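Local coordinates for protein trichothecene 3-O-acetyltransferase TRI101 (Fusarium sporotrichioides, PDB 2ZBA) that acetylates the 3-hydroxyl of trichothecene mycotoxins with acetyl-CoA, a step in the biosynthesis of T-2 toxin, at residues A[18-22]-A[358-363]; A[25-29]-A[143-147]; A[165-169]-A[314-318]. All blocks are in the same frame, centred on the assembly; numbering follows the deposited sequence.

Contact 1 (A[18-22]-A[358-363]); sequences IIGQQ and LATYMH
Ile18 drops into the groove between Ala359 and Met362 on the flank of a helix, while Met362 pushes back the other way, the two side chains passing each other in opposite directions. Two branches of Ile18 fill the groove: CG2 rests on Ala359 CB at 3.8 Å, and CD1 reaches Met362 CB at 3.7 Å and continues to His363 N. CG1 stands anti to the backbone N (chi1 169°), which turns that branch, with CD1 beyond it, onto the helix.

Met362, a selenomethionine in this model, is the answering bump. Its chain bends at the last torsion (chi3 66°), tucking CE into the hollow between Ile18 O, 3.4 Å away, and Gln22 CG, 3.5 Å away; the Met362 and Gln22 side chains cross at about a right angle. Gln22 NE2 in turn makes a weak bond to Ile19 O. A second, smaller knob is Leu358 CD2, 3.9 Å from Ile19 CG1.

The packing is mainly apolar, though the Gln22 side chain comes within about 4 Å of the bound T-2 toxin. It seats the loop between strand 14-15 and helix 23-26 against the C-terminal end of helix 348-363; Gln21 OE1 bonds Ser82 N of strand 81-85, and Ile19 also touches Leu316.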
loop_
_atom_site.group_PDB
_atom_site.type_symbol
_atom_site.label_atom_id
_atom_site.label_comp_id
_atom_site.label_asym_id
_atom_site.label_seq_id
_atom_site.Cartn_x
_atom_site.Cartn_y
_atom_site.Cartn_z
ATOM N N ILE A 18 4.808 -5.323 -16.850
ATOM C CA ILE A 18 4.681 -4.146 -17.738
ATOM C C ILE A 18 3.997 -2.992 -17.026
ATOM O O ILE A 18 4.429 -1.868 -17.149
ATOM C CB ILE A 18 4.034 -4.429 -19.155
ATOM C CG1 ILE A 18 3.694 -3.120 -19.875
ATOM C CG2 ILE A 18 2.737 -5.181 -19.040
ATOM C CD1 ILE A 18 4.907 -2.184 -20.142
ATOM N N ILE A 19 2.968 -3.283 -16.235
ATOM C CA ILE A 19 2.285 -2.249 -15.450
ATOM C C ILE A 19 3.181 -1.588 -14.375
ATOM O O ILE A 19 2.949 -0.448 -13.977
ATOM C CB ILE A 19 0.927 -2.792 -14.887
ATOM C CG1 ILE A 19 -0.136 -2.681 -15.984
ATOM C CG2 ILE A 19 0.499 -2.048 -13.660
ATOM C CD1 ILE A 19 -1.470 -3.314 -15.662
ATOM N N GLY A 20 4.225 -2.286 -13.939
ATOM C CA GLY A 20 5.131 -1.741 -12.926
ATOM C C GLY A 20 6.204 -0.846 -13.513
ATOM O O GLY A 20 7.017 -0.279 -12.773
ATOM N N GLN A 21 6.219 -0.733 -14.845
ATOM C CA GLN A 21 7.209 0.077 -15.549
ATOM C C GLN A 21 6.855 1.555 -15.588
ATOM O O GLN A 21 7.417 2.293 -16.391
ATOM C CB GLN A 21 7.416 -0.417 -16.982
ATOM C CG GLN A 21 7.685 -1.886 -17.127
ATOM C CD GLN A 21 9.138 -2.247 -17.181
ATOM O OE1 GLN A 21 10.009 -1.451 -16.867
ATOM N NE2 GLN A 21 9.404 -3.472 -17.556
ATOM N N GLN A 22 5.925 1.986 -14.738
ATOM C CA GLN A 22 5.540 3.395 -14.630
ATOM C C GLN A 22 6.627 4.157 -13.879
ATOM O O GLN A 22 7.010 3.748 -12.781
ATOM C CB GLN A 22 4.226 3.541 -13.852
ATOM C CG GLN A 22 3.057 2.894 -14.476
ATOM C CD GLN A 22 1.856 2.835 -13.563
ATOM O OE1 GLN A 22 1.574 3.776 -12.811
ATOM N NE2 GLN A 22 1.114 1.738 -13.643
ATOM N N LEU A 358 -4.411 -1.105 -20.259
ATOM C CA LEU A 358 -3.251 -0.396 -19.719
ATOM C C LEU A 358 -1.969 -1.101 -20.087
ATOM O O LEU A 358 -1.027 -0.451 -20.565
ATOM C CB LEU A 358 -3.354 -0.228 -18.190
ATOM C CG LEU A 358 -2.224 0.526 -17.437
ATOM C CD1 LEU A 358 -2.100 2.011 -17.874
ATOM C CD2 LEU A 358 -2.434 0.447 -15.919
ATOM N N ALA A 359 -1.938 -2.422 -19.897
ATOM C CA ALA A 359 -0.738 -3.219 -20.140
ATOM C C ALA A 359 -0.379 -3.191 -21.627
ATOM O O ALA A 359 0.788 -3.019 -21.986
ATOM C CB ALA A 359 -0.939 -4.664 -19.654
ATOM N N THR A 360 -1.396 -3.285 -22.481
ATOM C CA THR A 360 -1.177 -3.245 -23.934
ATOM C C THR A 360 -0.617 -1.886 -24.353
ATOM O O THR A 360 0.387 -1.819 -25.050
ATOM C CB THR A 360 -2.456 -3.571 -24.707
ATOM O OG1 THR A 360 -2.988 -4.782 -24.199
ATOM C CG2 THR A 360 -2.179 -3.772 -26.227
ATOM N N TYR A 361 -1.265 -0.822 -23.892
ATOM C CA TYR A 361 -0.863 0.560 -24.202
ATOM C C TYR A 361 0.578 0.855 -23.786
ATOM O O TYR A 361 1.361 1.414 -24.563
ATOM C CB TYR A 361 -1.839 1.542 -23.551
ATOM C CG TYR A 361 -1.484 3.005 -23.726
ATOM C CD1 TYR A 361 -1.488 3.608 -24.994
ATOM C CD2 TYR A 361 -1.156 3.782 -22.631
ATOM C CE1 TYR A 361 -1.155 4.945 -25.156
ATOM C CE2 TYR A 361 -0.820 5.122 -22.774
ATOM C CZ TYR A 361 -0.831 5.696 -24.040
ATOM O OH TYR A 361 -0.504 7.022 -24.159
HETATM N N MSE A 362 0.939 0.450 -22.567
HETATM C CA MSE A 362 2.282 0.676 -22.055
HETATM C C MSE A 362 3.344 -0.137 -22.784
HETATM O O MSE A 362 4.420 0.380 -23.085
HETATM C CB MSE A 362 2.326 0.380 -20.554
HETATM C CG MSE A 362 1.540 1.360 -19.674
HETATM SE SE MSE A 362 1.850 0.968 -17.774
HETATM C CE MSE A 362 3.606 1.378 -17.632
ATOM N N HIS A 363 3.050 -1.403 -23.055
ATOM C CA HIS A 363 3.946 -2.274 -23.802
ATOM C C HIS A 363 4.451 -1.616 -25.090
ATOM O O HIS A 363 5.648 -1.687 -25.418
ATOM C CB HIS A 363 3.255 -3.615 -24.102
ATOM C CG HIS A 363 4.129 -4.597 -24.825
ATOM N ND1 HIS A 363 5.153 -5.284 -24.208
ATOM C CD2 HIS A 363 4.131 -5.005 -26.117
ATOM C CE1 HIS A 363 5.742 -6.078 -25.083
ATOM N NE2 HIS A 363 5.148 -5.921 -26.252
#

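Contact 2 (A[25-29]-A[143-147]). With ZBA (12,13-Epoxytrichothec-9-ene-3,4,8,15-tetrol-4,15-diacetate-8-isovalerate), chain F.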
loop_
_atom_site.group_PDB
_atom_site.type_symbol
_atom_site.label_atom_id
_atom_site.label_comp_id
_atom_site.label_asym_id
_atom_site.label_seq_id
_atom_site.Cartn_x
_atom_site.Cartn_y
_atom_site.Cartn_z
ATOM N N LEU A 25 6.204 4.474 -10.007
ATOM C CA LEU A 25 6.411 3.260 -9.209
ATOM C C LEU A 25 7.890 2.966 -9.036
ATOM O O LEU A 25 8.307 2.375 -8.036
ATOM C CB LEU A 25 5.700 2.051 -9.833
ATOM C CG LEU A 25 4.174 2.160 -9.918
ATOM C CD1 LEU A 25 3.569 0.988 -10.674
ATOM C CD2 LEU A 25 3.557 2.308 -8.528
ATOM N N LEU A 26 8.689 3.390 -10.007
ATOM C CA LEU A 26 10.122 3.103 -9.992
ATOM C C LEU A 26 10.896 4.032 -9.057
ATOM O O LEU A 26 12.066 3.780 -8.769
ATOM C CB LEU A 26 10.698 3.101 -11.417
ATOM C CG LEU A 26 10.331 1.835 -12.202
ATOM C CD1 LEU A 26 10.415 2.044 -13.713
ATOM C CD2 LEU A 26 11.225 0.691 -11.748
ATOM N N SER A 27 10.218 5.066 -8.553
ATOM C CA SER A 27 10.776 6.004 -7.562
ATOM C C SER A 27 10.285 5.793 -6.114
ATOM O O SER A 27 10.612 6.581 -5.217
ATOM C CB SER A 27 10.470 7.444 -7.982
ATOM O OG SER A 27 11.373 7.866 -9.001
ATOM N N ILE A 28 9.505 4.736 -5.886
ATOM C CA ILE A 28 8.821 4.565 -4.599
ATOM C C ILE A 28 9.213 3.267 -3.891
ATOM O O ILE A 28 9.302 2.216 -4.518
ATOM C CB ILE A 28 7.264 4.696 -4.765
ATOM C CG1 ILE A 28 6.897 6.122 -5.181
ATOM C CG2 ILE A 28 6.479 4.269 -3.483
ATOM C CD1 ILE A 28 5.508 6.207 -5.838
ATOM N N TYR A 29 9.432 3.358 -2.575
ATOM C CA TYR A 29 9.498 2.173 -1.721
ATOM C C TYR A 29 8.267 2.083 -0.838
ATOM O O TYR A 29 7.929 3.030 -0.134
ATOM C CB TYR A 29 10.770 2.147 -0.864
ATOM C CG TYR A 29 11.934 1.583 -1.620
ATOM C CD1 TYR A 29 12.820 2.423 -2.309
ATOM C CD2 TYR A 29 12.147 0.221 -1.675
ATOM C CE1 TYR A 29 13.893 1.903 -3.039
ATOM C CE2 TYR A 29 13.217 -0.311 -2.393
ATOM C CZ TYR A 29 14.083 0.534 -3.062
ATOM O OH TYR A 29 15.130 0.002 -3.768
ATOM N N LYS A 143 19.206 0.041 -6.232
ATOM C CA LYS A 143 17.780 0.083 -5.975
ATOM C C LYS A 143 17.311 -1.339 -5.628
ATOM O O LYS A 143 16.726 -2.029 -6.464
ATOM C CB LYS A 143 17.075 0.628 -7.217
ATOM C CG LYS A 143 15.629 1.007 -7.046
ATOM C CD LYS A 143 15.032 1.464 -8.386
ATOM C CE LYS A 143 15.285 2.943 -8.662
ATOM N NZ LYS A 143 14.633 3.351 -9.958
ATOM N N PRO A 144 17.589 -1.792 -4.388
ATOM C CA PRO A 144 17.252 -3.170 -4.024
ATOM C C PRO A 144 15.749 -3.423 -4.090
ATOM O O PRO A 144 14.952 -2.508 -3.907
ATOM C CB PRO A 144 17.758 -3.294 -2.580
ATOM C CG PRO A 144 18.726 -2.151 -2.395
ATOM C CD PRO A 144 18.208 -1.056 -3.269
ATOM N N VAL A 145 15.390 -4.662 -4.379
ATOM C CA VAL A 145 13.999 -5.126 -4.461
ATOM C C VAL A 145 13.354 -5.105 -3.053
ATOM O O VAL A 145 12.205 -4.673 -2.877
ATOM C CB VAL A 145 13.973 -6.538 -5.114
ATOM C CG1 VAL A 145 12.627 -7.266 -4.922
ATOM C CG2 VAL A 145 14.326 -6.444 -6.586
ATOM N N LEU A 146 14.132 -5.531 -2.058
ATOM C CA LEU A 146 13.638 -5.690 -0.697
ATOM C C LEU A 146 14.739 -5.297 0.284
ATOM O O LEU A 146 15.891 -5.698 0.124
ATOM C CB LEU A 146 13.192 -7.148 -0.490
ATOM C CG LEU A 146 12.239 -7.518 0.661
ATOM C CD1 LEU A 146 10.806 -7.034 0.413
ATOM C CD2 LEU A 146 12.237 -9.044 0.886
ATOM N N LEU A 147 14.396 -4.476 1.273
ATOM C CA LEU A 147 15.325 -4.110 2.354
ATOM C C LEU A 147 14.608 -4.300 3.682
ATOM O O LEU A 147 13.392 -4.114 3.774
ATOM C CB LEU A 147 15.788 -2.643 2.251
ATOM C CG LEU A 147 16.648 -2.060 1.118
ATOM C CD1 LEU A 147 15.773 -1.539 -0.005
ATOM C CD2 LEU A 147 17.463 -0.898 1.673
HETATM O O18 ZBA F . 0.566 9.776 -4.898
HETATM C C44 ZBA F . 1.601 9.362 -5.357
HETATM C C45 ZBA F . 2.323 9.893 -6.542
HETATM C C46 ZBA F . 3.796 9.923 -6.436
HETATM C C48 ZBA F . 4.512 10.712 -5.461
HETATM C C47 ZBA F . 4.711 9.165 -7.330
HETATM O O17 ZBA F . 2.203 8.321 -4.781
HETATM C C31 ZBA F . 1.518 7.493 -3.791
HETATM C C30 ZBA F . 0.394 6.696 -4.433
HETATM C C32 ZBA F . 2.592 6.705 -3.110
HETATM C C39 ZBA F . 3.640 7.532 -2.431
HETATM C C33 ZBA F . 2.570 5.390 -3.105
HETATM C C34 ZBA F . 1.477 4.576 -3.706
HETATM O O10 ZBA F . 0.490 4.291 -2.644
HETATM C C29 ZBA F . 0.714 5.236 -4.913
HETATM C C38 ZBA F . 1.656 5.275 -6.136
HETATM O O12 ZBA F . 1.255 6.336 -7.035
HETATM C C40 ZBA F . 1.666 6.241 -8.298
HETATM C C41 ZBA F . 1.256 7.435 -9.096
HETATM O O13 ZBA F . 2.260 5.360 -8.741
HETATM C C28 ZBA F . -0.618 4.393 -5.252
HETATM C C37 ZBA F . -1.326 4.951 -6.518
HETATM C C35 ZBA F . -1.499 4.404 -3.989
HETATM C C25 ZBA F . -0.718 3.605 -3.027
HETATM C C36 ZBA F . -2.559 5.320 -3.650
HETATM O O11 ZBA F . -2.863 3.980 -4.073
HETATM C C27 ZBA F . -0.320 2.826 -5.312
HETATM C C26 ZBA F . -0.582 2.366 -3.887
HETATM O O16 ZBA F . 0.391 1.500 -3.361
HETATM O O14 ZBA F . -1.136 2.029 -6.223
#
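Tyr29 and Lys143 carry the two hydrogen bonds that join these segments, both ending on backbone carbonyls. Tyr29 OH donates to Pro144 O over a short 2.5 Å; the acceptor lies at the edge of the ring, near its plane, and the hydroxyl comes in the carbonyl plane on a lone pair, with an angle of 135° at the oxygen. Lys143 NZ gives the other bond, 2.9 Å to Leu26 O, from a position tilted 32° out of the carbonyl plane. The lysine chain is extended as far as CD and then turns (chi3 -85°), which brings the ammonium group to the carbonyl of Leu26.

The apolar contact is made by Leu147 CD1, 3.7 Å from Tyr29 CE2, the side chains crossing at about a right angle. Pro144 CD and Lys143 CG lie beside the hydroxyl.

The opposite flank of segment 25-29 serves the toxin: Leu25 CD2 is 3.3 Å from O13 of T-2, and Ile28 CD1 3.4 Å from C47. Tyr29 opens strand 29-37 and reaches across strand 156-164, touching Asn162 and Gln164, to the start of strand 146-153; Leu26 and Lys143 also lean on Val69 of strand 68-72.

Contact 3 (A[165-169]-A[314-318]). With COA (coenzyme A), chain E.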
loop_
_atom_site.group_PDB
_atom_site.type_symbol
_atom_site.label_atom_id
_atom_site.label_comp_id
_atom_site.label_asym_id
_atom_site.label_seq_id
_atom_site.Cartn_x
_atom_site.Cartn_y
_atom_site.Cartn_z
ATOM N N HIS A 165 8.502 -0.364 -5.463
ATOM C CA HIS A 165 7.120 -0.461 -5.919
ATOM C C HIS A 165 6.887 -0.994 -7.353
ATOM O O HIS A 165 5.814 -1.518 -7.643
ATOM C CB HIS A 165 6.351 0.838 -5.673
ATOM C CG HIS A 165 4.870 0.628 -5.552
ATOM N ND1 HIS A 165 4.062 1.410 -4.757
ATOM C CD2 HIS A 165 4.057 -0.289 -6.127
ATOM C CE1 HIS A 165 2.815 0.981 -4.847
ATOM N NE2 HIS A 165 2.785 -0.049 -5.675
ATOM N N GLY A 166 7.868 -0.880 -8.243
ATOM C CA GLY A 166 7.715 -1.435 -9.601
ATOM C C GLY A 166 7.837 -2.946 -9.601
ATOM O O GLY A 166 7.280 -3.641 -10.465
ATOM N N ALA A 167 8.578 -3.432 -8.610
ATOM C CA ALA A 167 8.815 -4.845 -8.357
ATOM C C ALA A 167 7.679 -5.504 -7.582
ATOM O O ALA A 167 7.476 -6.695 -7.700
ATOM C CB ALA A 167 10.160 -5.043 -7.600
HETATM N N MSE A 168 6.951 -4.747 -6.777
HETATM C CA MSE A 168 5.878 -5.343 -5.980
HETATM C C MSE A 168 4.865 -4.317 -5.538
HETATM O O MSE A 168 5.233 -3.194 -5.213
HETATM C CB MSE A 168 6.455 -6.080 -4.740
HETATM C CG MSE A 168 7.254 -5.207 -3.767
HETATM SE SE MSE A 168 8.209 -6.328 -2.470
HETATM C CE MSE A 168 9.683 -6.691 -3.572
ATOM N N ASP A 169 3.588 -4.703 -5.528
ATOM C CA ASP A 169 2.565 -3.958 -4.791
ATOM C C ASP A 169 2.537 -4.478 -3.331
ATOM O O ASP A 169 3.284 -5.403 -3.015
ATOM C CB ASP A 169 1.184 -3.978 -5.510
ATOM C CG ASP A 169 0.646 -5.378 -5.779
ATOM O OD1 ASP A 169 0.918 -6.315 -5.009
ATOM O OD2 ASP A 169 -0.081 -5.549 -6.781
ATOM N N PRO A 314 4.001 -12.391 -6.256
ATOM C CA PRO A 314 4.790 -11.371 -5.557
ATOM C C PRO A 314 5.030 -10.054 -6.315
ATOM O O PRO A 314 5.655 -9.139 -5.766
ATOM C CB PRO A 314 6.120 -12.087 -5.325
ATOM C CG PRO A 314 6.254 -13.037 -6.477
ATOM C CD PRO A 314 4.867 -13.365 -6.953
ATOM N N GLY A 315 4.526 -9.957 -7.549
ATOM C CA GLY A 315 4.834 -8.845 -8.419
ATOM C C GLY A 315 3.963 -7.639 -8.195
ATOM O O GLY A 315 3.425 -7.437 -7.103
ATOM N N LEU A 316 3.869 -6.801 -9.218
ATOM C CA LEU A 316 2.961 -5.663 -9.186
ATOM C C LEU A 316 1.803 -5.959 -10.136
ATOM O O LEU A 316 1.980 -6.008 -11.360
ATOM C CB LEU A 316 3.644 -4.339 -9.563
ATOM C CG LEU A 316 2.560 -3.238 -9.521
ATOM C CD1 LEU A 316 2.831 -2.110 -8.587
ATOM C CD2 LEU A 316 2.143 -2.748 -10.910
ATOM N N LEU A 317 0.630 -6.145 -9.545
ATOM C CA LEU A 317 -0.561 -6.516 -10.259
ATOM C C LEU A 317 -1.721 -5.800 -9.586
ATOM O O LEU A 317 -2.474 -6.369 -8.798
ATOM C CB LEU A 317 -0.724 -8.047 -10.259
ATOM C CG LEU A 317 -1.886 -8.588 -11.084
ATOM C CD1 LEU A 317 -2.106 -7.777 -12.407
ATOM C CD2 LEU A 317 -1.696 -10.053 -11.352
ATOM N N GLN A 318 -1.835 -4.524 -9.916
ATOM C CA GLN A 318 -2.715 -3.611 -9.232
ATOM C C GLN A 318 -3.292 -2.703 -10.306
ATOM O O GLN A 318 -2.673 -2.524 -11.363
ATOM C CB GLN A 318 -1.869 -2.796 -8.255
ATOM C CG GLN A 318 -2.610 -1.834 -7.354
ATOM C CD GLN A 318 -1.671 -1.137 -6.380
ATOM O OE1 GLN A 318 -1.644 -1.473 -5.191
ATOM N NE2 GLN A 318 -0.871 -0.190 -6.882
HETATM N N1A COA E . -23.223 -10.936 -0.873
HETATM C C2A COA E . -23.009 -10.266 0.321
HETATM N N3A COA E . -21.711 -9.961 0.709
HETATM C C4A COA E . -20.649 -10.308 -0.074
HETATM C C5A COA E . -20.856 -10.987 -1.273
HETATM C C6A COA E . -22.160 -11.304 -1.675
HETATM N N6A COA E . -22.375 -12.045 -2.766
HETATM N N7A COA E . -19.645 -11.208 -1.835
HETATM C C8A COA E . -18.691 -10.692 -1.022
HETATM N N9A COA E . -19.296 -10.126 0.070
HETATM C C1B COA E . -18.637 -9.352 1.147
HETATM C C2B COA E . -17.828 -10.250 2.078
HETATM O O2B COA E . -18.638 -10.774 3.109
HETATM C C3B COA E . -16.745 -9.300 2.553
HETATM O O3B COA E . -17.372 -8.358 3.383
HETATM P P3B COA E . -16.848 -7.869 4.827
HETATM O O7A COA E . -15.364 -7.590 4.706
HETATM O O8A COA E . -17.030 -8.952 5.855
HETATM O O9A COA E . -17.633 -6.626 5.100
HETATM C C4B COA E . -16.455 -8.511 1.292
HETATM O O4B COA E . -17.702 -8.409 0.627
HETATM C C5B COA E . -15.432 -9.113 0.342
HETATM O O5B COA E . -15.489 -8.317 -0.837
HETATM P P1A COA E . -14.158 -7.962 -1.674
HETATM O O1A COA E . -13.463 -9.206 -2.127
HETATM O O2A COA E . -14.425 -6.975 -2.785
HETATM O O3A COA E . -13.106 -7.312 -0.613
HETATM P P2A COA E . -13.182 -5.849 0.065
HETATM O O4A COA E . -12.895 -6.037 1.538
HETATM O O5A COA E . -14.440 -5.066 -0.218
HETATM O O6A COA E . -11.983 -5.015 -0.598
HETATM C CBP COA E . -10.858 -3.890 -2.405
HETATM C CCP COA E . -12.202 -4.274 -1.790
HETATM C CDP COA E . -10.345 -2.686 -1.616
HETATM C CEP COA E . -11.081 -3.531 -3.884
HETATM C CAP COA E . -9.901 -5.075 -2.254
HETATM O OAP COA E . -10.399 -6.205 -2.957
HETATM C C9P COA E . -8.479 -4.817 -2.698
HETATM O O9P COA E . -8.150 -4.953 -4.049
HETATM N N8P COA E . -7.556 -4.518 -1.782
HETATM C C7P COA E . -6.173 -4.251 -2.166
HETATM C C6P COA E . -5.952 -2.806 -2.617
HETATM C C5P COA E . -4.488 -2.599 -2.972
HETATM O O5P COA E . -4.002 -3.076 -4.027
HETATM N N4P COA E . -3.754 -1.891 -2.123
HETATM C C3P COA E . -2.331 -2.193 -1.985
HETATM C C2P COA E . -1.438 -1.014 -2.359
HETATM S S1P COA E . 0.182 -1.474 -3.048
HETATM O O HOH W 1 8.508 -8.711 -6.481
#
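The backbones run closest at Met168 and Leu316, whose CA atoms are 4.3 Å apart, and Asp169 N donates a nearly straight bond (162° at the hydrogen) to Gly315 O, at 3.2 Å; Met168 CA adds a CA-H...O contact to that same oxygen. A water extends the join, donating to both Ala167 O and Pro314 O.

Asp169 answers with its side chain. CG stands between the backbone N and the carbonyl carbon (chi1 57°), which turns the carboxylate to the facing loop, where OD2 accepts Leu317 N at 2.9 Å, from above the carboxylate plane. OD2 also forms a salt bridge with Arg304, and OD1 caps Gly172 N from the N-cap position of helix 170-184. With three partners on its two oxygens, the carboxylate ties the two loops together.

His165 and Asp169 spell the HXXXD motif of the BAHD superfamily, in which the histidine is understood to act as general base and the aspartate to be structural, consistent with what is seen here. Leu316 CD1 meets the His165 ring at its edge, 3.3 Å from His165 CD2, and Gln318 crosses it with amide and ring planes 68° apart. Coenzyme A completes the group: its sulfur S1P lies 4.0 Å from His165 NE2 and 3.7 Å from Asp169 CB, beside Gln318, a CoA-binding residue.

The join thus sets the turn between strand 156-164 and helix 170-184 against the loop leading into strand 318-326, while Leu25 of helix 23-26 packs on both His165 and Leu316.

In the fold
Contact 3 lies at the reaction centre, and the other two flank it in different directions. Between the two ligands, COA S1P is 3.0 Å from ZBA O16, the 3-hydroxyl oxygen of T-2. His165 NE2 is 3.7 Å from ZBA O16. Contact 2, centred about 10 Å away, joins contact 3 through a probable hydrogen bond from His165 N to Ile28 O (2.9 Å) and through Val145 CG1, which packs 3.3 Å from Met168 CE. Contact 1 is farther out, its centre about 12 Å from that of contact 3 and about 18 Å from that of contact 2, yet Ile19 CG2 packs 3.3 Å from Leu316 CD2, and Leu25 CD1 comes 3.7 Å from Ile19 O.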